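Long-range contacts in proximal thread matrix protein 1 (Mytilus galloprovincialis, PDB 4CN9), which probably serves as a collagen-binding matrix protein of the mussel byssus, built from two von Willebrand factor type A domains and carrying bound zinc: residues I57-D62 with K167-M172; N288-D293 with S316-I321. All blocks are in the same frame, centred on the assembly; numbering follows the deposited sequence.

Contact 1 of 2, residues I57-D62 with K167-M172; sequences IVLFDD and KIVILM
M172 and L59 meet through the backbone, on two strands that run parallel with axes 14° apart, while their side chains go to opposite faces of the sheet. M172 N donates to L59 O at 2.9 Å, the donor lying almost in line with the carbonyl, while L59 N donates to I170 O from a position tilted 31° out of that carbonyl's plane. The side chain of M172 starts with CG anti to its carbonyl carbon and bends at chi3; its SD comes to 4.1 Å from V58 CG1. An unbranched, flexible thioether suits this place, because it can slide obliquely past the beta-branched valine and also touch F80 of helix 73-85. These are the two central strands of the Rossmann-like open sheet of a von Willebrand factor type A domain, where helices pack on both faces. On the face opposite M172, L59 carries its CG anti to the backbone N (chi1 -155°), and L171 CD1 lies 4.0 Å from L59 CB and equally near its CG. That methyl thus rests against the stem and one branch of L59, with V104 and F106 of strand 100-106 packing on L59 as well. I57, on the same face as L59, is held at both polar backbone atoms: its N donates to I168 O at 2.8 Å, and its O accepts from I170 N at 2.9 Å. Its CB sits 4.4 Å from V169 CG2, but the branched chain then leads away from strand 166-173 towards L116 and F154. At the far end, D61 N reaches M172 O at 3.2 Å. D61 closes the strand beside the zinc-occupied MIDAS without being a zinc ligand in this model; S63 OG grips its OD1, T173 OG1 and D174 N its OD2.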
loop_
_atom_site.group_PDB
_atom_site.type_symbol
_atom_site.label_atom_id
_atom_site.label_comp_id
_atom_site.label_asym_id
_atom_site.label_seq_id
_atom_site.Cartn_x
_atom_site.Cartn_y
_atom_site.Cartn_z
ATOM N N ILE A 57 -12.987 -3.838 -10.991
ATOM C CA ILE A 57 -12.489 -4.667 -12.064
ATOM C C ILE A 57 -11.730 -5.841 -11.485
ATOM O O ILE A 57 -10.803 -5.665 -10.701
ATOM C CB ILE A 57 -11.541 -3.879 -12.988
ATOM C CG1 ILE A 57 -12.277 -2.672 -13.578
ATOM C CG2 ILE A 57 -10.987 -4.784 -14.083
ATOM C CD1 ILE A 57 -13.394 -3.033 -14.555
ATOM N N VAL A 58 -12.138 -7.046 -11.854
ATOM C CA VAL A 58 -11.349 -8.238 -11.563
ATOM C C VAL A 58 -10.497 -8.624 -12.769
ATOM O O VAL A 58 -10.997 -8.764 -13.874
ATOM C CB VAL A 58 -12.246 -9.435 -11.167
ATOM C CG1 VAL A 58 -11.411 -10.691 -10.978
ATOM C CG2 VAL A 58 -13.026 -9.095 -9.909
ATOM N N LEU A 59 -9.198 -8.769 -12.527
ATOM C CA LEU A 59 -8.215 -9.209 -13.513
ATOM C C LEU A 59 -7.942 -10.685 -13.243
ATOM O O LEU A 59 -7.360 -11.054 -12.217
ATOM C CB LEU A 59 -6.953 -8.350 -13.354
ATOM C CG LEU A 59 -5.959 -8.104 -14.486
ATOM C CD1 LEU A 59 -6.599 -7.928 -15.861
ATOM C CD2 LEU A 59 -5.159 -6.862 -14.115
ATOM N N PHE A 60 -8.410 -11.513 -14.166
ATOM C CA PHE A 60 -8.627 -12.942 -13.984
ATOM C C PHE A 60 -7.611 -13.683 -14.866
ATOM O O PHE A 60 -7.718 -13.636 -16.084
ATOM C CB PHE A 60 -10.077 -13.203 -14.441
ATOM C CG PHE A 60 -10.582 -14.604 -14.232
ATOM C CD1 PHE A 60 -10.139 -15.664 -15.026
ATOM C CD2 PHE A 60 -11.557 -14.850 -13.274
ATOM C CE1 PHE A 60 -10.644 -16.936 -14.838
ATOM C CE2 PHE A 60 -12.065 -16.127 -13.080
ATOM C CZ PHE A 60 -11.620 -17.164 -13.859
ATOM N N ASP A 61 -6.619 -14.333 -14.244
ATOM C CA ASP A 61 -5.593 -15.132 -14.943
ATOM C C ASP A 61 -6.272 -16.296 -15.672
ATOM O O ASP A 61 -6.959 -17.097 -15.027
ATOM C CB ASP A 61 -4.590 -15.634 -13.891
ATOM C CG ASP A 61 -3.395 -16.425 -14.471
ATOM O OD1 ASP A 61 -3.515 -17.142 -15.489
ATOM O OD2 ASP A 61 -2.317 -16.344 -13.844
ATOM N N ASP A 62 -6.136 -16.371 -17.009
ATOM C CA ASP A 62 -6.650 -17.544 -17.741
ATOM C C ASP A 62 -5.550 -18.320 -18.459
ATOM O O ASP A 62 -5.754 -18.845 -19.546
ATOM C CB ASP A 62 -7.854 -17.213 -18.658
ATOM C CG ASP A 62 -7.514 -16.291 -19.835
ATOM O OD1 ASP A 62 -6.409 -15.711 -19.907
ATOM O OD2 ASP A 62 -8.403 -16.145 -20.705
ATOM N N LYS A 167 -12.324 3.462 -7.315
ATOM C CA LYS A 167 -11.844 2.526 -8.328
ATOM C C LYS A 167 -11.014 1.429 -7.678
ATOM O O LYS A 167 -10.047 1.720 -6.985
ATOM C CB LYS A 167 -10.999 3.252 -9.365
ATOM C CG LYS A 167 -11.775 4.267 -10.176
ATOM C CD LYS A 167 -10.982 4.657 -11.399
ATOM C CE LYS A 167 -10.953 6.150 -11.587
ATOM N NZ LYS A 167 -9.914 6.763 -10.724
ATOM N N ILE A 168 -11.404 0.180 -7.924
ATOM C CA ILE A 168 -10.763 -0.984 -7.328
ATOM C C ILE A 168 -10.454 -2.066 -8.374
ATOM O O ILE A 168 -11.301 -2.395 -9.223
ATOM C CB ILE A 168 -11.663 -1.621 -6.243
ATOM C CG1 ILE A 168 -12.091 -0.578 -5.209
ATOM C CG2 ILE A 168 -10.936 -2.797 -5.566
ATOM C CD1 ILE A 168 -13.329 -0.967 -4.455
ATOM N N VAL A 169 -9.230 -2.594 -8.308
ATOM C CA VAL A 169 -8.785 -3.713 -9.136
ATOM C C VAL A 169 -8.369 -4.863 -8.236
ATOM O O VAL A 169 -7.556 -4.690 -7.310
ATOM C CB VAL A 169 -7.581 -3.324 -10.036
ATOM C CG1 VAL A 169 -7.038 -4.528 -10.774
ATOM C CG2 VAL A 169 -7.977 -2.247 -10.993
ATOM N N ILE A 170 -8.958 -6.027 -8.490
ATOM C CA ILE A 170 -8.602 -7.248 -7.787
ATOM C C ILE A 170 -7.965 -8.214 -8.793
ATOM O O ILE A 170 -8.620 -8.713 -9.705
ATOM C CB ILE A 170 -9.835 -7.879 -7.100
ATOM C CG1 ILE A 170 -10.350 -6.934 -6.008
ATOM C CG2 ILE A 170 -9.479 -9.233 -6.500
ATOM C CD1 ILE A 170 -11.797 -7.111 -5.633
ATOM N N LEU A 171 -6.666 -8.418 -8.627
ATOM C CA LEU A 171 -5.870 -9.282 -9.496
ATOM C C LEU A 171 -5.759 -10.680 -8.887
ATOM O O LEU A 171 -5.455 -10.826 -7.700
ATOM C CB LEU A 171 -4.478 -8.680 -9.683
ATOM C CG LEU A 171 -3.352 -9.545 -10.260
ATOM C CD1 LEU A 171 -3.598 -9.827 -11.702
ATOM C CD2 LEU A 171 -2.015 -8.843 -10.088
ATOM N N MET A 172 -6.026 -11.695 -9.703
ATOM C CA MET A 172 -5.908 -13.094 -9.294
ATOM C C MET A 172 -4.967 -13.803 -10.253
ATOM O O MET A 172 -5.229 -13.850 -11.451
ATOM C CB MET A 172 -7.279 -13.779 -9.343
ATOM C CG MET A 172 -8.351 -13.109 -8.492
ATOM S SD MET A 172 -10.003 -13.821 -8.812
ATOM C CE MET A 172 -9.707 -15.487 -8.269
#

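Contact 2 of 2, residues N288-D293 with S316-I321; sequences NKTGPD and SSKADI
The hydroxyl of T290 donates to S316 O, OG1 to O 2.7 Å, and this is the one direct hydrogen bond between the two segments. It arrives from above the carbonyl plane, 43° out of it. With chi1 at 54°, OG1 lies between the backbone N and carbonyl carbon of T290; CG2, anti to the carbonyl carbon, lies beside the backbone N and comes 3.7 Å from K318 CG. T290 also meets I321 tip to tip, CB to CD1 3.9 Å. Threonine thus gives a polar bond and a small apolar wedge against the first turn of helix 318-327; an alanine here would lose OG1 and CG2, and would probably leave S316 O without this donor and open a gap beside K318 CG. S317 is the N-cap of that helix, its OG accepting from D320 N at 3.0 Å. Next to T290, G291 CA passes 3.9 Å from S316 CB, with backbone angles at which a side chain would strike P292 CD and the preceding carbonyl oxygen. K318 is extended beyond CG, and its ammonium binds F287 O, just before residues 288-293; a water donating to N288 O, 3.1 Å away, links weakly to K318 NZ. In the vWA fold the contact joins the loop between helix 272-285 and strand 295-302 to the start of helix 318-327, with T290 and I321 both packing on F297. T290 O and S316 O, both acceptors, stand 3.0 Å apart and probably repel; the hydroxyl donated to S316 O is likely to offset this in part, the rest of the grip being mainly apolar.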
loop_
_atom_site.group_PDB
_atom_site.type_symbol
_atom_site.label_atom_id
_atom_site.label_comp_id
_atom_site.label_asym_id
_atom_site.label_seq_id
_atom_site.Cartn_x
_atom_site.Cartn_y
_atom_site.Cartn_z
ATOM N N ASN A 288 -2.696 20.456 10.136
ATOM C CA ASN A 288 -3.608 21.532 10.494
ATOM C C ASN A 288 -3.567 21.833 11.983
ATOM O O ASN A 288 -3.607 22.993 12.386
ATOM C CB ASN A 288 -5.036 21.171 10.086
ATOM C CG ASN A 288 -6.029 22.265 10.432
ATOM O OD1 ASN A 288 -5.923 23.379 9.932
ATOM N ND2 ASN A 288 -6.984 21.954 11.309
ATOM N N LYS A 289 -3.469 20.786 12.795
ATOM C CA LYS A 289 -3.533 20.939 14.236
ATOM C C LYS A 289 -2.818 19.796 14.925
ATOM O O LYS A 289 -3.076 18.632 14.628
ATOM C CB LYS A 289 -4.985 20.963 14.723
ATOM C CG LYS A 289 -5.082 21.272 16.220
ATOM C CD LYS A 289 -6.488 21.659 16.668
ATOM C CE LYS A 289 -7.437 20.473 16.663
ATOM N NZ LYS A 289 -8.864 20.899 16.809
ATOM N N THR A 290 -1.941 20.129 15.860
ATOM C CA THR A 290 -1.199 19.107 16.583
ATOM C C THR A 290 -1.769 18.900 17.971
ATOM O O THR A 290 -2.469 19.773 18.514
ATOM C CB THR A 290 0.290 19.476 16.688
ATOM O OG1 THR A 290 0.426 20.785 17.254
ATOM C CG2 THR A 290 0.932 19.460 15.305
ATOM N N GLY A 291 -1.472 17.740 18.548
ATOM C CA GLY A 291 -1.939 17.396 19.876
ATOM C C GLY A 291 -3.039 16.354 19.859
ATOM O O GLY A 291 -3.331 15.763 18.821
ATOM N N PRO A 292 -3.670 16.135 21.021
ATOM C CA PRO A 292 -4.652 15.058 21.208
ATOM C C PRO A 292 -5.889 15.228 20.342
ATOM O O PRO A 292 -6.583 14.249 20.099
ATOM C CB PRO A 292 -5.017 15.165 22.699
ATOM C CG PRO A 292 -3.881 15.910 23.323
ATOM C CD PRO A 292 -3.365 16.834 22.278
ATOM N N ASP A 293 -6.148 16.443 19.869
ATOM C CA ASP A 293 -7.319 16.706 19.038
ATOM C C ASP A 293 -6.984 16.653 17.561
ATOM O O ASP A 293 -7.843 16.898 16.719
ATOM C CB ASP A 293 -7.897 18.092 19.338
ATOM C CG ASP A 293 -8.549 18.167 20.687
ATOM O OD1 ASP A 293 -9.102 17.133 21.128
ATOM O OD2 ASP A 293 -8.507 19.256 21.299
ATOM N N SER A 316 1.925 19.242 22.531
ATOM C CA SER A 316 0.710 19.491 21.766
ATOM C C SER A 316 0.826 20.664 20.785
ATOM O O SER A 316 0.004 20.777 19.885
ATOM C CB SER A 316 -0.497 19.678 22.701
ATOM O OG SER A 316 -0.266 20.715 23.632
ATOM N N SER A 317 1.830 21.525 20.934
ATOM C CA SER A 317 1.998 22.659 20.013
ATOM C C SER A 317 3.075 22.400 18.964
ATOM O O SER A 317 4.056 21.710 19.219
ATOM C CB SER A 317 2.324 23.965 20.776
ATOM O OG SER A 317 3.664 23.999 21.193
ATOM N N LYS A 318 2.905 23.002 17.795
ATOM C CA LYS A 318 3.858 22.865 16.716
ATOM C C LYS A 318 5.178 23.467 17.126
ATOM O O LYS A 318 6.240 22.930 16.830
ATOM C CB LYS A 318 3.343 23.582 15.471
ATOM C CG LYS A 318 2.341 22.786 14.679
ATOM C CD LYS A 318 1.936 23.536 13.428
ATOM C CE LYS A 318 0.650 22.977 12.862
ATOM N NZ LYS A 318 0.248 23.717 11.657
ATOM N N ALA A 319 5.114 24.603 17.812
ATOM C CA ALA A 319 6.322 25.266 18.271
ATOM C C ALA A 319 7.113 24.354 19.206
ATOM O O ALA A 319 8.332 24.254 19.089
ATOM C CB ALA A 319 5.992 26.591 18.952
ATOM N N ASP A 320 6.426 23.688 20.129
ATOM C CA ASP A 320 7.102 22.758 21.042
ATOM C C ASP A 320 7.673 21.546 20.282
ATOM O O ASP A 320 8.789 21.109 20.530
ATOM C CB ASP A 320 6.145 22.253 22.122
ATOM C CG ASP A 320 5.818 23.309 23.177
ATOM O OD1 ASP A 320 6.604 24.270 23.342
ATOM O OD2 ASP A 320 4.760 23.160 23.834
ATOM N N ILE A 321 6.892 20.992 19.369
ATOM C CA ILE A 321 7.356 19.841 18.601
ATOM C C ILE A 321 8.600 20.198 17.790
ATOM O O ILE A 321 9.608 19.492 17.838
ATOM C CB ILE A 321 6.249 19.294 17.702
ATOM C CG1 ILE A 321 5.159 18.693 18.570
ATOM C CG2 ILE A 321 6.818 18.248 16.729
ATOM C CD1 ILE A 321 3.869 18.443 17.855
HETATM O O HOH W 1 -1.780 25.097 13.795
#

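In the fold
The two contacts occupy different von Willebrand factor A domains of the same chain, on opposite sides of its centre, and follow one another in sequence. Their centres are 42 Å apart and their nearest atoms about 26 Å, so neither touches the other. Contact 1 is wholly buried in the sheet of the first domain and ends near the metal: the D61 side chain is about 4 Å from a bound zinc, whose ligands in this structure include S63, S65 and D174. Contact 2 lies on the periphery of the second domain, its centre about 27 Å from the centre of the chain, against about 16 Å for that of contact 1, and away from the known zinc sites.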